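Local coordinates for protein EvdO2 (PDB 4XAB) that probably catalyses an oxidative cyclization in orthosomycin biosynthesis, as a metal-dependent oxygenase of the phytanoyl-CoA dioxygenase family, at residues E16-R21 with A206-F211; R93-A98 with M104-L109. All blocks are in the same frame, centred on the assembly; numbering follows the deposited sequence.

Contact 1: E16-R21 with A206-F211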
ATOM      1  N   GLU A  16      19.802   0.518   3.987  1.00 17.88           N
ATOM      2  CA  GLU A  16      20.375  -0.732   4.429  1.00 16.81           C
ATOM      3  C   GLU A  16      19.315  -1.604   5.094  1.00 19.58           C
ATOM      4  O   GLU A  16      19.225  -2.803   4.826  1.00 18.08           O
ATOM      5  CB  GLU A  16      21.544  -0.476   5.376  1.00 19.36           C
ATOM      6  CG  GLU A  16      22.141  -1.741   5.959  1.00 29.27           C
ATOM      7  CD  GLU A  16      23.191  -1.452   7.018  1.00 36.75           C
ATOM      8  OE1 GLU A  16      23.080  -0.408   7.706  1.00 35.75           O
ATOM      9  OE2 GLU A  16      24.123  -2.271   7.160  1.00 37.38           O
ATOM     10  N   GLU A  17      18.497  -1.006   5.949  1.00 17.89           N
ATOM     11  CA  GLU A  17      17.484  -1.800   6.637  1.00 21.04           C
ATOM     12  C   GLU A  17      16.348  -2.166   5.689  1.00 19.46           C
ATOM     13  O   GLU A  17      15.766  -3.252   5.809  1.00 19.50           O
ATOM     14  CB  GLU A  17      16.961  -1.063   7.873  1.00 27.60           C
ATOM     15  CG  GLU A  17      18.001  -0.935   8.999  1.00 34.08           C
ATOM     16  CD  GLU A  17      18.661  -2.261   9.364  1.00 47.18           C
ATOM     17  OE1 GLU A  17      17.939  -3.251   9.617  1.00 47.91           O
ATOM     18  OE2 GLU A  17      19.910  -2.314   9.395  1.00 52.29           O
ATOM     19  N   PHE A  18      16.033  -1.290   4.735  1.00 16.23           N
ATOM     20  CA  PHE A  18      15.084  -1.680   3.690  1.00 16.82           C
ATOM     21  C   PHE A  18      15.554  -2.938   2.950  1.00 21.37           C
ATOM     22  O   PHE A  18      14.764  -3.853   2.715  1.00 21.42           O
ATOM     23  CB  PHE A  18      14.845  -0.542   2.690  1.00 20.73           C
ATOM     24  CG  PHE A  18      13.967  -0.939   1.526  1.00 16.49           C
ATOM     25  CD1 PHE A  18      12.581  -1.015   1.682  1.00 19.04           C
ATOM     26  CD2 PHE A  18      14.521  -1.255   0.294  1.00 15.98           C
ATOM     27  CE1 PHE A  18      11.774  -1.400   0.610  1.00 18.18           C
ATOM     28  CE2 PHE A  18      13.723  -1.640  -0.775  1.00 21.93           C
ATOM     29  CZ  PHE A  18      12.344  -1.709  -0.610  1.00 20.10           C
ATOM     30  N   ARG A  19      16.836  -3.002   2.591  1.00 15.65           N
ATOM     31  CA  ARG A  19      17.354  -4.145   1.843  1.00 17.12           C
ATOM     32  C   ARG A  19      17.359  -5.408   2.681  1.00 18.60           C
ATOM     33  O   ARG A  19      17.048  -6.494   2.196  1.00 21.32           O
ATOM     34  CB  ARG A  19      18.781  -3.881   1.347  1.00 22.64           C
ATOM     35  CG  ARG A  19      18.914  -2.696   0.440  1.00 36.49           C
ATOM     36  CD  ARG A  19      17.943  -2.761  -0.700  1.00 48.77           C
ATOM     37  NE  ARG A  19      18.222  -1.700  -1.657  1.00 60.11           N
ATOM     38  CZ  ARG A  19      19.055  -1.823  -2.684  1.00 65.76           C
ATOM     39  NH1 ARG A  19      19.691  -2.968  -2.900  1.00 67.46           N
ATOM     40  NH2 ARG A  19      19.244  -0.796  -3.497  1.00 70.53           N
ATOM     41  N   SER A  20      17.709  -5.241   3.952  1.00 17.96           N
ATOM     42  CA  SER A  20      17.841  -6.342   4.883  1.00 19.23           C
ATOM     43  C   SER A  20      16.490  -6.911   5.271  1.00 18.94           C
ATOM     44  O   SER A  20      16.287  -8.123   5.241  1.00 20.34           O
ATOM     45  CB  SER A  20      18.580  -5.876   6.143  1.00 23.33           C
ATOM     46  OG  SER A  20      18.498  -6.862   7.158  1.00 32.66           O
ATOM     47  N   ARG A  21      15.570  -6.021   5.621  1.00 17.36           N
ATOM     48  CA  ARG A  21      14.298  -6.426   6.199  1.00 19.42           C
ATOM     49  C   ARG A  21      13.149  -6.474   5.201  1.00 16.59           C
ATOM     50  O   ARG A  21      12.171  -7.170   5.430  1.00 17.09           O
ATOM     51  CB  ARG A  21      13.928  -5.482   7.349  1.00 16.35           C
ATOM     52  CG  ARG A  21      15.024  -5.313   8.383  1.00 20.74           C
ATOM     53  CD  ARG A  21      14.463  -4.691   9.651  1.00 22.31           C
ATOM     54  NE  ARG A  21      13.973  -5.722  10.559  1.00 32.78           N
ATOM     55  CZ  ARG A  21      13.209  -5.487  11.621  1.00 25.00           C
ATOM     56  NH1 ARG A  21      12.826  -4.246  11.895  1.00 24.89           N
ATOM     57  NH2 ARG A  21      12.819  -6.493  12.397  1.00 27.93           N
ATOM     58  N   ALA A 206       5.492   7.369   6.368  1.00 11.17           N
ATOM     59  CA  ALA A 206       5.248   6.337   5.360  1.00 12.86           C
ATOM     60  C   ALA A 206       5.968   5.069   5.707  1.00 10.80           C
ATOM     61  O   ALA A 206       6.973   5.074   6.415  1.00 13.17           O
ATOM     62  CB  ALA A 206       5.681   6.798   3.962  1.00 13.06           C
ATOM     63  N   VAL A 207       5.450   3.963   5.179  1.00 11.15           N
ATOM     64  CA  VAL A 207       6.199   2.735   5.173  1.00 12.99           C
ATOM     65  C   VAL A 207       6.456   2.393   3.715  1.00 10.92           C
ATOM     66  O   VAL A 207       5.648   2.706   2.820  1.00 12.75           O
ATOM     67  CB  VAL A 207       5.465   1.577   5.893  1.00 16.96           C
ATOM     68  CG1 VAL A 207       5.461   1.815   7.395  1.00 21.83           C
ATOM     69  CG2 VAL A 207       4.057   1.446   5.380  1.00 18.31           C
ATOM     70  N   VAL A 208       7.620   1.817   3.498  1.00 11.40           N
ATOM     71  CA  VAL A 208       8.052   1.398   2.162  1.00 11.69           C
ATOM     72  C   VAL A 208       8.277  -0.109   2.175  1.00 13.17           C
ATOM     73  O   VAL A 208       8.955  -0.603   3.061  1.00 16.29           O
ATOM     74  CB  VAL A 208       9.355   2.111   1.769  1.00 13.84           C
ATOM     75  CG1 VAL A 208       9.756   1.758   0.338  1.00 12.29           C
ATOM     76  CG2 VAL A 208       9.201   3.634   1.952  1.00 15.12           C
ATOM     77  N   HIS A 209       7.731  -0.858   1.213  1.00 13.03           N
ATOM     78  CA  HIS A 209       8.039  -2.289   1.188  1.00 12.87           C
ATOM     79  C   HIS A 209       8.189  -2.846  -0.209  1.00 10.34           C
ATOM     80  O   HIS A 209       7.532  -2.412  -1.161  1.00 14.49           O
ATOM     81  CB  HIS A 209       6.986  -3.131   1.941  1.00 14.25           C
ATOM     82  CG  HIS A 209       5.590  -3.008   1.411  1.00 16.17           C
ATOM     83  ND1 HIS A 209       4.674  -2.119   1.935  1.00 17.67           N
ATOM     84  CD2 HIS A 209       4.939  -3.689   0.435  1.00 18.82           C
ATOM     85  CE1 HIS A 209       3.530  -2.238   1.284  1.00 17.96           C
ATOM     86  NE2 HIS A 209       3.661  -3.189   0.377  1.00 21.09           N
ATOM     87  N   ASP A 210       9.062  -3.835  -0.284  1.00 11.18           N
ATOM     88  CA  ASP A 210       9.335  -4.576  -1.517  1.00 11.27           C
ATOM     89  C   ASP A 210       8.104  -5.352  -2.005  1.00 15.13           C
ATOM     90  O   ASP A 210       7.244  -5.728  -1.215  1.00 12.46           O
ATOM     91  CB  ASP A 210      10.507  -5.530  -1.281  1.00 11.73           C
ATOM     92  CG  ASP A 210      10.968  -6.224  -2.552  1.00 20.96           C
ATOM     93  OD1 ASP A 210      10.534  -7.368  -2.831  1.00 17.30           O
ATOM     94  OD2 ASP A 210      11.763  -5.613  -3.280  1.00 20.26           O
ATOM     95  N   PHE A 211       8.026  -5.592  -3.309  1.00 12.83           N
ATOM     96  CA  PHE A 211       6.943  -6.383  -3.873  1.00 14.70           C
ATOM     97  C   PHE A 211       6.814  -7.767  -3.229  1.00 15.93           C
ATOM     98  O   PHE A 211       5.739  -8.379  -3.279  1.00 17.98           O
ATOM     99  CB  PHE A 211       7.144  -6.548  -5.386  1.00 16.54           C
ATOM    100  CG  PHE A 211       6.711  -5.361  -6.200  1.00 13.48           C
ATOM    101  CD1 PHE A 211       6.047  -4.298  -5.619  1.00 21.84           C
ATOM    102  CD2 PHE A 211       6.976  -5.319  -7.562  1.00 15.77           C
ATOM    103  CE1 PHE A 211       5.645  -3.207  -6.382  1.00 22.84           C
ATOM    104  CE2 PHE A 211       6.567  -4.239  -8.328  1.00 20.68           C
ATOM    105  CZ  PHE A 211       5.906  -3.181  -7.733  1.00 24.40           C
TER
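Phe18, on helix 12-21, reaches Val208, His209 and Asp210 on strand 206-210 of the double-stranded beta-helix, the cupin-type fold of the phytanoyl-CoA dioxygenase family. The short axes approach to 8.8 Å at a crossing angle of -44°, and a single ring spans the interval. Its CB points toward the strand, and CG stands anti to the backbone N (chi1 175°), which sends the ring outward from the helix with CE1 leading. Along the near side, Phe18 CD1 lies 3.9 Å from Val208 O, a carbonyl that meets the ring edge in its plane. One atom further, Phe18 CE1 touches Val208 CG1 at 3.8 Å and comes obliquely against the backbone N of Asp210, also at 3.8 Å. The CA of His209 sits at the ring edge, 3.9 Å from Phe18 CE1. At the tip, Phe18 CZ is 4.3 Å from Asp210 CB. The end of the ring therefore meets strand backbone as well as the Val208 methyl, with the side chains of Phe18 and Val208 crossing at about a right angle. Phe101 stacks with the Phe18 ring, and Leu144 and Ala24 also touch this side chain. The strand alternates: Val208 and Asp210 turn their CB toward the helix, whereas His209 turns away, the nearest atom of its side chain about 4 Å from the nickel ion bound by His129, Asp131 and His215. Hydrogen bonds join His209 ND1 to Tyr162 OH and NE2 to Asp131 OD2, placing the ring in the metal's second shell. Asp210 OD1 accepts a hydrogen bond from the backbone N of Arg212.

Contact 2: R93-A98 with M104-L109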
ATOM      1  N   ARG A  93       9.681  13.442  -4.432  1.00 18.86           N
ATOM      2  CA  ARG A  93      10.440  13.018  -3.273  1.00 19.53           C
ATOM      3  C   ARG A  93      10.379  11.498  -3.157  1.00 16.66           C
ATOM      4  O   ARG A  93      11.389  10.831  -2.918  1.00 19.38           O
ATOM      5  CB  ARG A  93       9.869  13.696  -2.012  1.00 26.95           C
ATOM      6  CG  ARG A  93      10.675  13.587  -0.744  1.00 29.67           C
ATOM      7  CD  ARG A  93       9.991  14.382   0.395  1.00 25.85           C
ATOM      8  NE  ARG A  93       9.677  15.760  -0.008  1.00 20.67           N
ATOM      9  CZ  ARG A  93       8.461  16.308   0.035  1.00 24.30           C
ATOM     10  NH1 ARG A  93       7.421  15.607   0.480  1.00 22.65           N
ATOM     11  NH2 ARG A  93       8.280  17.564  -0.367  1.00 24.40           N
ATOM     12  N   CYS A  94       9.185  10.957  -3.340  1.00 16.33           N
ATOM     13  CA  CYS A  94       8.998   9.512  -3.272  1.00 14.22           C
ATOM     14  C   CYS A  94       9.703   8.787  -4.428  1.00 14.25           C
ATOM     15  O   CYS A  94      10.254   7.700  -4.232  1.00 16.19           O
ATOM     16  CB  CYS A  94       7.507   9.175  -3.264  1.00 19.56           C
ATOM     17  SG  CYS A  94       6.699   9.560  -1.684  1.00 19.30           S
ATOM     18  N   ARG A  95       9.691   9.384  -5.623  1.00 14.90           N
ATOM     19  CA  ARG A  95      10.361   8.762  -6.773  1.00 16.51           C
ATOM     20  C   ARG A  95      11.867   8.687  -6.505  1.00 18.18           C
ATOM     21  O   ARG A  95      12.533   7.696  -6.830  1.00 18.83           O
ATOM     22  CB  ARG A  95      10.065   9.537  -8.068  1.00 17.48           C
ATOM     23  CG  ARG A  95      10.583   8.873  -9.350  1.00 21.43           C
ATOM     24  CD  ARG A  95      10.234   9.712 -10.587  1.00 24.00           C
ATOM     25  NE  ARG A  95      10.720  11.081 -10.430  1.00 33.64           N
ATOM     26  CZ  ARG A  95      10.289  12.132 -11.124  1.00 35.24           C
ATOM     27  NH1 ARG A  95       9.350  11.988 -12.047  1.00 35.20           N
ATOM     28  NH2 ARG A  95      10.801  13.334 -10.882  1.00 43.53           N
ATOM     29  N   SER A  96      12.402   9.740  -5.894  1.00 19.83           N
ATOM     30  CA  SER A  96      13.818   9.770  -5.536  1.00 19.56           C
ATOM     31  C   SER A  96      14.148   8.716  -4.490  1.00 22.51           C
ATOM     32  O   SER A  96      15.195   8.083  -4.552  1.00 18.98           O
ATOM     33  CB  SER A  96      14.215  11.155  -5.025  1.00 25.60           C
ATOM     34  OG  SER A  96      13.995  12.114  -6.043  1.00 38.14           O
ATOM     35  N   ILE A  97      13.247   8.529  -3.530  1.00 16.12           N
ATOM     36  CA  ILE A  97      13.434   7.502  -2.517  1.00 15.76           C
ATOM     37  C   ILE A  97      13.429   6.119  -3.174  1.00 14.94           C
ATOM     38  O   ILE A  97      14.269   5.280  -2.880  1.00 18.28           O
ATOM     39  CB  ILE A  97      12.335   7.577  -1.422  1.00 17.27           C
ATOM     40  CG1 ILE A  97      12.534   8.837  -0.569  1.00 23.24           C
ATOM     41  CG2 ILE A  97      12.376   6.340  -0.550  1.00 20.55           C
ATOM     42  CD1 ILE A  97      11.410   9.097   0.430  1.00 23.51           C
ATOM     43  N   ALA A  98      12.490   5.908  -4.085  1.00 16.55           N
ATOM     44  CA  ALA A  98      12.362   4.623  -4.774  1.00 18.22           C
ATOM     45  C   ALA A  98      13.632   4.314  -5.549  1.00 16.01           C
ATOM     46  O   ALA A  98      14.140   3.189  -5.515  1.00 16.64           O
ATOM     47  CB  ALA A  98      11.157   4.632  -5.704  1.00 16.76           C
ATOM     48  N   MET A 104      17.961   2.163  -9.076  1.00 29.34           N
ATOM     49  CA  MET A 104      17.527   2.382 -10.449  1.00 28.73           C
ATOM     50  C   MET A 104      17.331   3.858 -10.717  1.00 34.09           C
ATOM     51  O   MET A 104      16.898   4.595  -9.831  1.00 30.44           O
ATOM     52  CB  MET A 104      16.223   1.649 -10.720  1.00 23.60           C
ATOM     53  CG  MET A 104      16.346   0.168 -10.661  1.00 33.41           C
ATOM     54  SD  MET A 104      14.717  -0.537 -10.900  1.00 42.39           S
ATOM     55  CE  MET A 104      14.214   0.270 -12.418  1.00 28.18           C
ATOM     56  N   ALA A 105      17.653   4.286 -11.936  1.00 27.86           N
ATOM     57  CA  ALA A 105      17.421   5.669 -12.333  1.00 22.85           C
ATOM     58  C   ALA A 105      15.941   5.982 -12.255  1.00 24.06           C
ATOM     59  O   ALA A 105      15.112   5.137 -12.573  1.00 24.26           O
ATOM     60  CB  ALA A 105      17.952   5.932 -13.761  1.00 24.48           C
ATOM     61  N   GLU A 106      15.616   7.199 -11.833  1.00 24.63           N
ATOM     62  CA  GLU A 106      14.221   7.624 -11.720  1.00 27.36           C
ATOM     63  C   GLU A 106      13.475   7.462 -13.045  1.00 27.07           C
ATOM     64  O   GLU A 106      12.292   7.104 -13.075  1.00 22.42           O
ATOM     65  CB  GLU A 106      14.158   9.076 -11.247  1.00 27.88           C
ATOM     66  CG  GLU A 106      14.700   9.253  -9.835  1.00 26.39           C
ATOM     67  CD  GLU A 106      14.541  10.660  -9.307  1.00 34.23           C
ATOM     68  OE1 GLU A 106      13.583  11.343  -9.715  1.00 40.60           O
ATOM     69  OE2 GLU A 106      15.376  11.080  -8.481  1.00 36.75           O
ATOM     70  N   GLU A 107      14.182   7.721 -14.137  1.00 23.44           N
ATOM     71  CA  GLU A 107      13.615   7.625 -15.479  1.00 26.73           C
ATOM     72  C   GLU A 107      13.248   6.201 -15.882  1.00 24.19           C
ATOM     73  O   GLU A 107      12.485   5.997 -16.821  1.00 30.75           O
ATOM     74  CB  GLU A 107      14.601   8.204 -16.499  1.00 31.89           C
ATOM     75  CG  GLU A 107      14.895   9.691 -16.332  1.00 34.77           C
ATOM     76  CD  GLU A 107      16.002   9.987 -15.327  1.00 32.04           C
ATOM     77  OE1 GLU A 107      16.428   9.067 -14.602  1.00 30.73           O
ATOM     78  OE2 GLU A 107      16.451  11.147 -15.270  1.00 36.17           O
ATOM     79  N   GLU A 108      13.812   5.222 -15.181  1.00 24.21           N
ATOM     80  CA  GLU A 108      13.542   3.810 -15.443  1.00 21.74           C
ATOM     81  C   GLU A 108      12.287   3.314 -14.744  1.00 24.56           C
ATOM     82  O   GLU A 108      11.798   2.227 -15.033  1.00 28.38           O
ATOM     83  CB  GLU A 108      14.728   2.956 -14.998  1.00 22.46           C
ATOM     84  CG  GLU A 108      15.895   2.981 -15.952  1.00 34.87           C
ATOM     85  CD  GLU A 108      17.118   2.284 -15.395  1.00 42.58           C
ATOM     86  OE1 GLU A 108      18.244   2.693 -15.748  1.00 35.72           O
ATOM     87  OE2 GLU A 108      16.954   1.329 -14.608  1.00 49.59           O
ATOM     88  N   LEU A 109      11.774   4.099 -13.804  1.00 22.01           N
ATOM     89  CA  LEU A 109      10.661   3.634 -12.990  1.00 22.53           C
ATOM     90  C   LEU A 109       9.314   3.932 -13.617  1.00 24.06           C
ATOM     91  O   LEU A 109       9.030   5.069 -13.993  1.00 25.26           O
ATOM     92  CB  LEU A 109      10.723   4.264 -11.594  1.00 19.19           C
ATOM     93  CG  LEU A 109      12.033   3.992 -10.851  1.00 19.86           C
ATOM     94  CD1 LEU A 109      12.098   4.821  -9.574  1.00 19.96           C
ATOM     95  CD2 LEU A 109      12.141   2.515 -10.535  1.00 26.76           C
TER
HETATM   96  O   HOH W   1      12.373  12.960  -8.205  1.00 35.86           O
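Glu106 answers Arg95 and Ser96 with its two carboxylate oxygens. Arg95 NE donates to OE1 of Glu106 at 3.0 Å, completing a salt bridge. The bond is bent, with an N-H...O angle of 137°, and uses the anti side of the carboxylate; the guanidinium and carboxylate planes lie 31° apart. The other oxygen, Glu106 OE2, stands 3.0 Å from Ser96 OG, whose proton could instead go to Ala92 O. Water 1 links the two helix residues: it accepts from Arg95 NH2 at 3.1 Å, in the guanidinium plane, and donates to Ser96 OG. A bend at chi3 (54°) turns the arginine's NE back to the glutamate, while Glu106 runs extended beyond CG. Replacing Arg95 by an alanine is likely to leave the Glu106 carboxylate without its charged mate and water 1 without the guanidinium N-H it accepts from. Apart from these polar contacts, Leu109 CD1 packs on Ala98 CB at 4.0 Å and lies equally far from Arg95 O. The 3-10 turn 106-108 thus folds back on helix 89-102, just before strand 110-118, while Arg95 and Ala98 also touch Phe233 of strand 226-234 and Ala98 reaches Leu144 of strand 139-149.

Contact 1 is the more buried, with three of its four touching residues buried against two of five in contact 2; their centres lie about 13 and about 17 Å from the chain centre. Contact 1 joins parts 185 residues apart through apolar and ring-to-backbone touches, whereas contact 2 closes a local chain reversal and spends a salt bridge and a bridging water on its partly exposed side chains Arg95, Ser96 and Glu106, keeping apolar packing for Leu109 and Ala98. The two do not touch, their nearest atoms being about 5 Å apart, yet they share neighbours: helix 89-102 supplies both segment 93-98 and Phe101, which stacks on Phe18, and Leu144 meets both Phe18 and Ala98.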